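Local coordinates for Non-fluorescent flavoprotein (Photobacterium phosphoreum, PDB 1FVP), which binds flavin mononucleotide carrying a covalently attached myristate, as a dimeric relative of bacterial luciferase, and may have FMN-linked alkanal monooxygenase activity, at residues A[90-95]-A[124-129]; A[102-107]-A[188-193]. All blocks are in the same frame, centred on the assembly; numbering follows the deposited sequence.

Contact 1 of 2, residues A[90-95]-A[124-129]; sequences LPLVFK and VRHQLM
V93 and Q127 pair side by side where strand 92-94 runs parallel to the start of strand 126-134, in the central sheet, and the two are the strands of one beta-alpha-beta unit. Around this pair Q127 is gripped through both backbone polar groups: its N donates to L92 O (2.7 Å), lying in that carbonyl's plane, and its O receives F94 N (2.6 Å), almost in line with the carbonyl. One step earlier the H126 side chain makes a weak link to the L92 backbone. H126 CG stands beside its own backbone N, anti to the carbonyl carbon (chi1 -53°), and ND1 accepts a weak but fairly straight bond from L92 N (3.4 Å), which is consistent with an unprotonated ND1. L92 runs alongside this imidazole, pointing the same way, and sets CD1 over one face near the rim. F94 meets the same histidine in an offset edge-to-face pair, its ring edge toward the imidazole face, with planes 88° apart and centroids 5.4 Å apart; its CE2 lies 3.3 Å from H126 CB. L128 comes up to the F94 root, CD1 to CB 3.8 Å. On the other face of the sheet V93 CG2, anti to its backbone N, packs on Q127 CB at 3.5 Å. Thus the L92, F94 and H126 side chains form one cluster and V93 and Q127 another. Helix 100-116 covers the former through Y110, L107 and R103, while strand 71-75 flanks 90-95 and strand 195-199 flanks 124-129, leaving the pair in the interior of the sheet.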
loop_
_atom_site.group_PDB
_atom_site.type_symbol
_atom_site.label_atom_id
_atom_site.label_comp_id
_atom_site.label_asym_id
_atom_site.label_seq_id
_atom_site.Cartn_x
_atom_site.Cartn_y
_atom_site.Cartn_z
ATOM N N LEU A 90 -0.844 -12.625 -11.344
ATOM C CA LEU A 90 -1.141 -11.786 -10.175
ATOM C C LEU A 90 -2.543 -12.012 -9.596
ATOM O O LEU A 90 -3.538 -12.180 -10.328
ATOM C CB LEU A 90 -1.006 -10.316 -10.644
ATOM C CG LEU A 90 0.183 -9.958 -11.517
ATOM C CD1 LEU A 90 -0.166 -8.799 -12.438
ATOM C CD2 LEU A 90 1.349 -9.560 -10.617
ATOM N N PRO A 91 -2.639 -11.979 -8.284
ATOM C CA PRO A 91 -3.918 -12.132 -7.589
ATOM C C PRO A 91 -4.644 -10.793 -7.740
ATOM O O PRO A 91 -3.997 -9.748 -7.939
ATOM C CB PRO A 91 -3.581 -12.464 -6.153
ATOM C CG PRO A 91 -2.087 -12.536 -6.086
ATOM C CD PRO A 91 -1.574 -11.776 -7.302
ATOM N N LEU A 92 -5.951 -10.889 -7.643
ATOM C CA LEU A 92 -6.867 -9.761 -7.738
ATOM C C LEU A 92 -7.363 -9.307 -6.350
ATOM O O LEU A 92 -7.402 -10.080 -5.374
ATOM C CB LEU A 92 -8.079 -10.184 -8.564
ATOM C CG LEU A 92 -8.022 -10.876 -9.884
ATOM C CD1 LEU A 92 -9.445 -11.293 -10.268
ATOM C CD2 LEU A 92 -7.525 -9.897 -10.936
ATOM N N VAL A 93 -7.776 -8.052 -6.346
ATOM C CA VAL A 93 -8.354 -7.459 -5.101
ATOM C C VAL A 93 -9.741 -6.984 -5.561
ATOM O O VAL A 93 -9.883 -6.018 -6.311
ATOM C CB VAL A 93 -7.390 -6.491 -4.436
ATOM C CG1 VAL A 93 -7.231 -5.163 -5.181
ATOM C CG2 VAL A 93 -7.720 -6.277 -2.966
ATOM N N PHE A 94 -10.732 -7.753 -5.147
ATOM C CA PHE A 94 -12.145 -7.552 -5.496
ATOM C C PHE A 94 -12.692 -6.259 -4.956
ATOM O O PHE A 94 -12.433 -5.978 -3.783
ATOM C CB PHE A 94 -12.959 -8.817 -5.171
ATOM C CG PHE A 94 -12.659 -9.873 -6.219
ATOM C CD1 PHE A 94 -13.175 -9.706 -7.512
ATOM C CD2 PHE A 94 -11.844 -10.956 -5.950
ATOM C CE1 PHE A 94 -12.933 -10.626 -8.511
ATOM C CE2 PHE A 94 -11.566 -11.896 -6.950
ATOM C CZ PHE A 94 -12.109 -11.722 -8.219
ATOM N N LYS A 95 -13.394 -5.514 -5.807
ATOM C CA LYS A 95 -13.954 -4.240 -5.334
ATOM C C LYS A 95 -15.087 -4.474 -4.329
ATOM O O LYS A 95 -15.750 -5.504 -4.199
ATOM C CB LYS A 95 -14.366 -3.238 -6.381
ATOM C CG LYS A 95 -13.143 -2.566 -7.025
ATOM C CD LYS A 95 -13.495 -1.176 -7.469
ATOM C CE LYS A 95 -14.623 -1.097 -8.461
ATOM N NZ LYS A 95 -14.364 0.017 -9.427
ATOM N N VAL A 124 -3.092 -19.045 -6.434
ATOM C CA VAL A 124 -3.266 -17.567 -6.377
ATOM C C VAL A 124 -4.620 -17.324 -5.710
ATOM O O VAL A 124 -5.632 -17.812 -6.222
ATOM C CB VAL A 124 -2.957 -16.890 -7.707
ATOM C CG1 VAL A 124 -2.146 -17.819 -8.615
ATOM C CG2 VAL A 124 -4.104 -16.277 -8.464
ATOM N N ARG A 125 -4.563 -16.637 -4.586
ATOM C CA ARG A 125 -5.656 -16.256 -3.710
ATOM C C ARG A 125 -6.026 -14.776 -3.839
ATOM O O ARG A 125 -5.217 -13.885 -3.549
ATOM C CB ARG A 125 -5.269 -16.466 -2.258
ATOM C CG ARG A 125 -4.682 -17.798 -1.839
ATOM C CD ARG A 125 -4.998 -17.997 -0.362
ATOM N NE ARG A 125 -6.427 -17.749 -0.195
ATOM C CZ ARG A 125 -7.162 -18.055 0.852
ATOM N NH1 ARG A 125 -6.611 -18.624 1.915
ATOM N NH2 ARG A 125 -8.475 -17.828 0.824
ATOM N N HIS A 126 -7.256 -14.554 -4.232
ATOM C CA HIS A 126 -7.779 -13.180 -4.419
ATOM C C HIS A 126 -7.966 -12.491 -3.086
ATOM O O HIS A 126 -7.780 -13.175 -2.060
ATOM C CB HIS A 126 -9.104 -13.230 -5.221
ATOM C CG HIS A 126 -8.850 -14.013 -6.483
ATOM N ND1 HIS A 126 -7.775 -13.755 -7.305
ATOM C CD2 HIS A 126 -9.521 -15.051 -7.038
ATOM C CE1 HIS A 126 -7.818 -14.607 -8.318
ATOM N NE2 HIS A 126 -8.862 -15.401 -8.191
ATOM N N GLN A 127 -8.291 -11.215 -3.074
ATOM C CA GLN A 127 -8.509 -10.480 -1.805
ATOM C C GLN A 127 -9.885 -9.801 -1.964
ATOM O O GLN A 127 -10.089 -9.083 -2.956
ATOM C CB GLN A 127 -7.486 -9.443 -1.424
ATOM C CG GLN A 127 -6.178 -9.919 -0.874
ATOM C CD GLN A 127 -6.113 -10.016 0.616
ATOM O OE1 GLN A 127 -5.082 -10.373 1.153
ATOM N NE2 GLN A 127 -7.177 -9.706 1.340
ATOM N N LEU A 128 -10.702 -10.088 -0.972
ATOM C CA LEU A 128 -12.092 -9.581 -0.938
ATOM C C LEU A 128 -12.218 -8.392 0.003
ATOM O O LEU A 128 -11.804 -8.533 1.168
ATOM C CB LEU A 128 -12.923 -10.822 -0.611
ATOM C CG LEU A 128 -14.417 -10.820 -0.823
ATOM C CD1 LEU A 128 -14.796 -10.396 -2.232
ATOM C CD2 LEU A 128 -14.948 -12.224 -0.509
ATOM N N MET A 129 -12.749 -7.301 -0.538
ATOM C CA MET A 129 -12.938 -6.057 0.189
ATOM C C MET A 129 -14.426 -5.782 0.519
ATOM O O MET A 129 -15.188 -5.346 -0.370
ATOM C CB MET A 129 -12.418 -4.812 -0.501
ATOM C CG MET A 129 -11.111 -4.899 -1.182
ATOM S SD MET A 129 -10.515 -3.198 -1.541
ATOM C CE MET A 129 -11.918 -2.564 -2.458
#

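Contact 2 of 2, residues A[102-107]-A[188-193]; sequences ERLKLL and AGKFDN. With FMA (6-(3-tetradecanoic acid) flavine mononucleotide), chain D.
The F191 ring, at the C-terminal end of helix 178-190, is held against R103, L104 and L107 of helix 100-116 without a single hydrogen bond between the two segments. L104 sets CG over one face of the ring in a CH-pi contact, 4.3 Å from the centroid and 18° off the ring normal, displaced toward the rim. The edge is met by two other side chains. R103 crosses the phenylalanine at about a right angle and puts CG in the ring plane, 3.5 Å from F191 CZ, while its guanidinium plane is tilted only 23° from the ring. L107 reaches F191 CD1 with its own CD1 at 4.0 Å, and the same methyl lies 3.5 Å from D192 OD2. At the more exposed side of the contact L104 CD1 rests on K190 CB (3.6 Å). Beyond F191 the backbone turns with D192 at positive phi, which fits the C-prime position of a Schellman motif, although a clash at N193 N leaves its closing bond doubtful. N193 follows, in the flavin pocket: its OD1 accepts a hydrogen bond from the ribityl hydroxyl O2B (2.8 Å) of the myristylated FMN, while its 2.4 Å distance to O4' is too short to be taken at face value. The polypeptide leaving the packed ring therefore leads directly to a cofactor ligand, and N2 O also bonds the cofactor. F191 is wedged between helix 100-116 and the sheet, where it meets F94 of strand 92-94 and L128 of strand 126-134, and its O bonds T194 OG1 just before strand 195-199.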
loop_
_atom_site.group_PDB
_atom_site.type_symbol
_atom_site.label_atom_id
_atom_site.label_comp_id
_atom_site.label_asym_id
_atom_site.label_seq_id
_atom_site.Cartn_x
_atom_site.Cartn_y
_atom_site.Cartn_z
ATOM N N GLU A 102 -21.858 -9.345 -10.430
ATOM C CA GLU A 102 -20.897 -8.801 -11.373
ATOM C C GLU A 102 -19.462 -9.005 -10.918
ATOM O O GLU A 102 -18.577 -9.315 -11.743
ATOM C CB GLU A 102 -21.084 -7.309 -11.615
ATOM C CG GLU A 102 -20.001 -6.604 -12.439
ATOM C CD GLU A 102 -20.281 -5.136 -12.604
ATOM O OE1 GLU A 102 -20.964 -4.523 -11.787
ATOM O OE2 GLU A 102 -19.775 -4.603 -13.615
ATOM N N ARG A 103 -19.174 -8.867 -9.649
ATOM C CA ARG A 103 -17.779 -9.065 -9.211
ATOM C C ARG A 103 -17.447 -10.541 -9.337
ATOM O O ARG A 103 -16.244 -10.870 -9.247
ATOM C CB ARG A 103 -17.482 -8.499 -7.837
ATOM C CG ARG A 103 -17.468 -9.446 -6.672
ATOM C CD ARG A 103 -16.966 -8.788 -5.445
ATOM N NE ARG A 103 -17.726 -7.602 -5.082
ATOM C CZ ARG A 103 -18.130 -7.435 -3.808
ATOM N NH1 ARG A 103 -17.914 -8.310 -2.836
ATOM N NH2 ARG A 103 -18.775 -6.295 -3.508
ATOM N N LEU A 104 -18.443 -11.382 -9.530
ATOM C CA LEU A 104 -18.210 -12.838 -9.667
ATOM C C LEU A 104 -17.892 -13.162 -11.121
ATOM O O LEU A 104 -17.119 -14.094 -11.389
ATOM C CB LEU A 104 -19.328 -13.632 -9.042
ATOM C CG LEU A 104 -18.978 -14.410 -7.787
ATOM C CD1 LEU A 104 -20.240 -14.935 -7.096
ATOM C CD2 LEU A 104 -18.087 -15.551 -8.234
ATOM N N LYS A 105 -18.470 -12.362 -11.991
ATOM C CA LYS A 105 -18.230 -12.458 -13.424
ATOM C C LYS A 105 -16.751 -12.159 -13.720
ATOM O O LYS A 105 -16.250 -12.575 -14.792
ATOM C CB LYS A 105 -19.039 -11.430 -14.207
ATOM C CG LYS A 105 -20.542 -11.549 -13.983
ATOM C CD LYS A 105 -21.274 -10.316 -14.492
ATOM C CE LYS A 105 -21.664 -10.415 -15.953
ATOM N NZ LYS A 105 -22.983 -9.740 -16.152
ATOM N N LEU A 106 -16.057 -11.463 -12.833
ATOM C CA LEU A 106 -14.645 -11.113 -13.039
ATOM C C LEU A 106 -13.681 -12.168 -12.551
ATOM O O LEU A 106 -12.611 -12.237 -13.214
ATOM C CB LEU A 106 -14.369 -9.692 -12.548
ATOM C CG LEU A 106 -15.314 -8.656 -13.142
ATOM C CD1 LEU A 106 -15.854 -7.769 -12.044
ATOM C CD2 LEU A 106 -14.542 -7.808 -14.133
ATOM N N LEU A 107 -13.955 -12.962 -11.530
ATOM C CA LEU A 107 -12.954 -13.995 -11.164
ATOM C C LEU A 107 -13.145 -15.088 -12.238
ATOM O O LEU A 107 -12.409 -16.086 -12.286
ATOM C CB LEU A 107 -13.074 -14.538 -9.757
ATOM C CG LEU A 107 -13.662 -15.933 -9.598
ATOM C CD1 LEU A 107 -13.126 -16.657 -8.374
ATOM C CD2 LEU A 107 -15.170 -15.823 -9.519
ATOM N N ALA A 188 -17.467 -16.781 0.763
ATOM C CA ALA A 188 -16.108 -17.265 0.436
ATOM C C ALA A 188 -16.361 -18.261 -0.714
ATOM O O ALA A 188 -15.775 -18.145 -1.788
ATOM C CB ALA A 188 -15.403 -17.901 1.601
ATOM N N GLY A 189 -17.310 -19.129 -0.419
ATOM C CA GLY A 189 -17.819 -20.196 -1.252
ATOM C C GLY A 189 -18.091 -19.817 -2.695
ATOM O O GLY A 189 -17.556 -20.481 -3.619
ATOM N N LYS A 190 -18.888 -18.777 -2.905
ATOM C CA LYS A 190 -19.236 -18.332 -4.252
ATOM C C LYS A 190 -17.989 -17.908 -5.031
ATOM O O LYS A 190 -18.096 -17.604 -6.219
ATOM C CB LYS A 190 -20.224 -17.187 -4.299
ATOM C CG LYS A 190 -21.240 -16.954 -3.220
ATOM C CD LYS A 190 -22.456 -17.856 -3.291
ATOM C CE LYS A 190 -22.284 -19.014 -2.314
ATOM N NZ LYS A 190 -23.319 -20.060 -2.564
ATOM N N PHE A 191 -16.871 -17.832 -4.366
ATOM C CA PHE A 191 -15.540 -17.458 -4.837
ATOM C C PHE A 191 -14.647 -18.706 -4.737
ATOM O O PHE A 191 -13.452 -18.648 -4.378
ATOM C CB PHE A 191 -14.922 -16.292 -4.046
ATOM C CG PHE A 191 -15.391 -14.945 -4.505
ATOM C CD1 PHE A 191 -14.851 -14.368 -5.640
ATOM C CD2 PHE A 191 -16.395 -14.265 -3.833
ATOM C CE1 PHE A 191 -15.278 -13.141 -6.121
ATOM C CE2 PHE A 191 -16.844 -13.030 -4.287
ATOM C CZ PHE A 191 -16.273 -12.468 -5.441
ATOM N N ASP A 192 -15.261 -19.841 -5.017
ATOM C CA ASP A 192 -14.582 -21.141 -4.957
ATOM C C ASP A 192 -13.712 -21.187 -3.690
ATOM O O ASP A 192 -12.740 -21.976 -3.661
ATOM C CB ASP A 192 -13.749 -21.478 -6.184
ATOM C CG ASP A 192 -14.299 -21.090 -7.532
ATOM O OD1 ASP A 192 -15.225 -21.717 -8.084
ATOM O OD2 ASP A 192 -13.731 -20.094 -8.053
ATOM N N ASN A 193 -14.059 -20.397 -2.703
ATOM C CA ASN A 193 -13.273 -20.388 -1.457
ATOM C C ASN A 193 -11.820 -19.992 -1.707
ATOM O O ASN A 193 -10.934 -20.547 -1.029
ATOM C CB ASN A 193 -13.409 -21.767 -0.810
ATOM C CG ASN A 193 -14.342 -21.781 0.380
ATOM O OD1 ASN A 193 -14.063 -22.550 1.315
ATOM N ND2 ASN A 193 -15.396 -20.974 0.402
HETATM N N1 FMA D . -13.045 -23.008 5.512
HETATM C C2 FMA D . -11.719 -22.898 5.416
HETATM O O2 FMA D . -10.988 -23.449 4.682
HETATM N N3 FMA D . -11.019 -21.985 6.309
HETATM C C4 FMA D . -11.690 -21.260 7.225
HETATM O O4 FMA D . -11.063 -20.518 7.951
HETATM C C4A FMA D . -13.110 -21.397 7.315
HETATM N N5 FMA D . -13.856 -20.743 8.169
HETATM C C5A FMA D . -15.189 -20.832 8.302
HETATM C C6 FMA D . -15.901 -20.092 9.242
HETATM C C7 FMA D . -17.262 -20.254 9.300
HETATM C C7M FMA D . -18.174 -19.471 10.309
HETATM C C8 FMA D . -17.956 -21.167 8.423
HETATM C C8M FMA D . -19.435 -21.378 8.451
HETATM C C9 FMA D . -17.218 -21.886 7.507
HETATM C C9A FMA D . -15.864 -21.763 7.392
HETATM N N10 FMA D . -15.068 -22.452 6.486
HETATM C C10 FMA D . -13.744 -22.356 6.371
HETATM C C1B FMA D . -15.722 -23.432 5.510
HETATM C C2B FMA D . -14.940 -23.623 4.140
HETATM O O2B FMA D . -15.977 -23.409 3.200
HETATM C C3B FMA D . -14.344 -25.011 4.092
HETATM O "O3'" FMA D . -14.195 -25.544 5.369
HETATM C C4B FMA D . -13.006 -25.131 3.353
HETATM O "O4'" FMA D . -13.132 -24.655 1.965
HETATM C C5B FMA D . -12.540 -26.613 3.306
HETATM O "O5'" FMA D . -12.391 -26.965 1.805
HETATM P P FMA D . -12.983 -28.207 1.027
HETATM O O1P FMA D . -12.152 -29.362 1.687
HETATM O O2P FMA D . -14.397 -28.290 1.336
HETATM O O3P FMA D . -12.837 -27.969 -0.326
HETATM C "C1'" FMA D . -14.255 -19.334 12.431
HETATM O "O1'" FMA D . -15.472 -19.160 12.823
HETATM O "O2'" FMA D . -13.391 -19.613 13.268
HETATM C "C2'" FMA D . -14.171 -19.865 11.038
HETATM C "C3'" FMA D . -15.148 -19.154 10.091
HETATM C "C4'" FMA D . -14.402 -18.065 9.382
HETATM C "C5'" FMA D . -14.432 -16.654 9.919
HETATM C "C6'" FMA D . -14.658 -15.612 8.852
HETATM C "C7'" FMA D . -14.062 -14.259 9.217
HETATM C "C8'" FMA D . -15.004 -13.138 9.342
HETATM C "C9'" FMA D . -15.291 -12.254 8.140
HETATM C C11 FMA D . -16.515 -11.404 8.300
HETATM C C12 FMA D . -16.888 -10.771 9.589
HETATM C C13 FMA D . -18.051 -9.838 9.652
HETATM C C14 FMA D . -18.337 -9.190 10.969
HETATM C C15 FMA D . -18.248 -10.102 12.160
#

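Overall arrangement
After four earlier strands the chain forms strand 92-94, passes through helix 100-116 and returns as strand 126-134; contact 1 closes this 28-residue loop. Helix 100-116 lies inside it, yet its partner in contact 2 comes much later, at 188-193, closing a loop of 80 residues. The segments therefore alternate, and the two closures cross instead of nesting. Contact 1 ties strand to strand, whereas contact 2 ties the connecting helix to the end of helix 178-190 ahead of strand 195-199. Their centres are about 10 Å apart, and they touch directly, with F94 against L107 and R103.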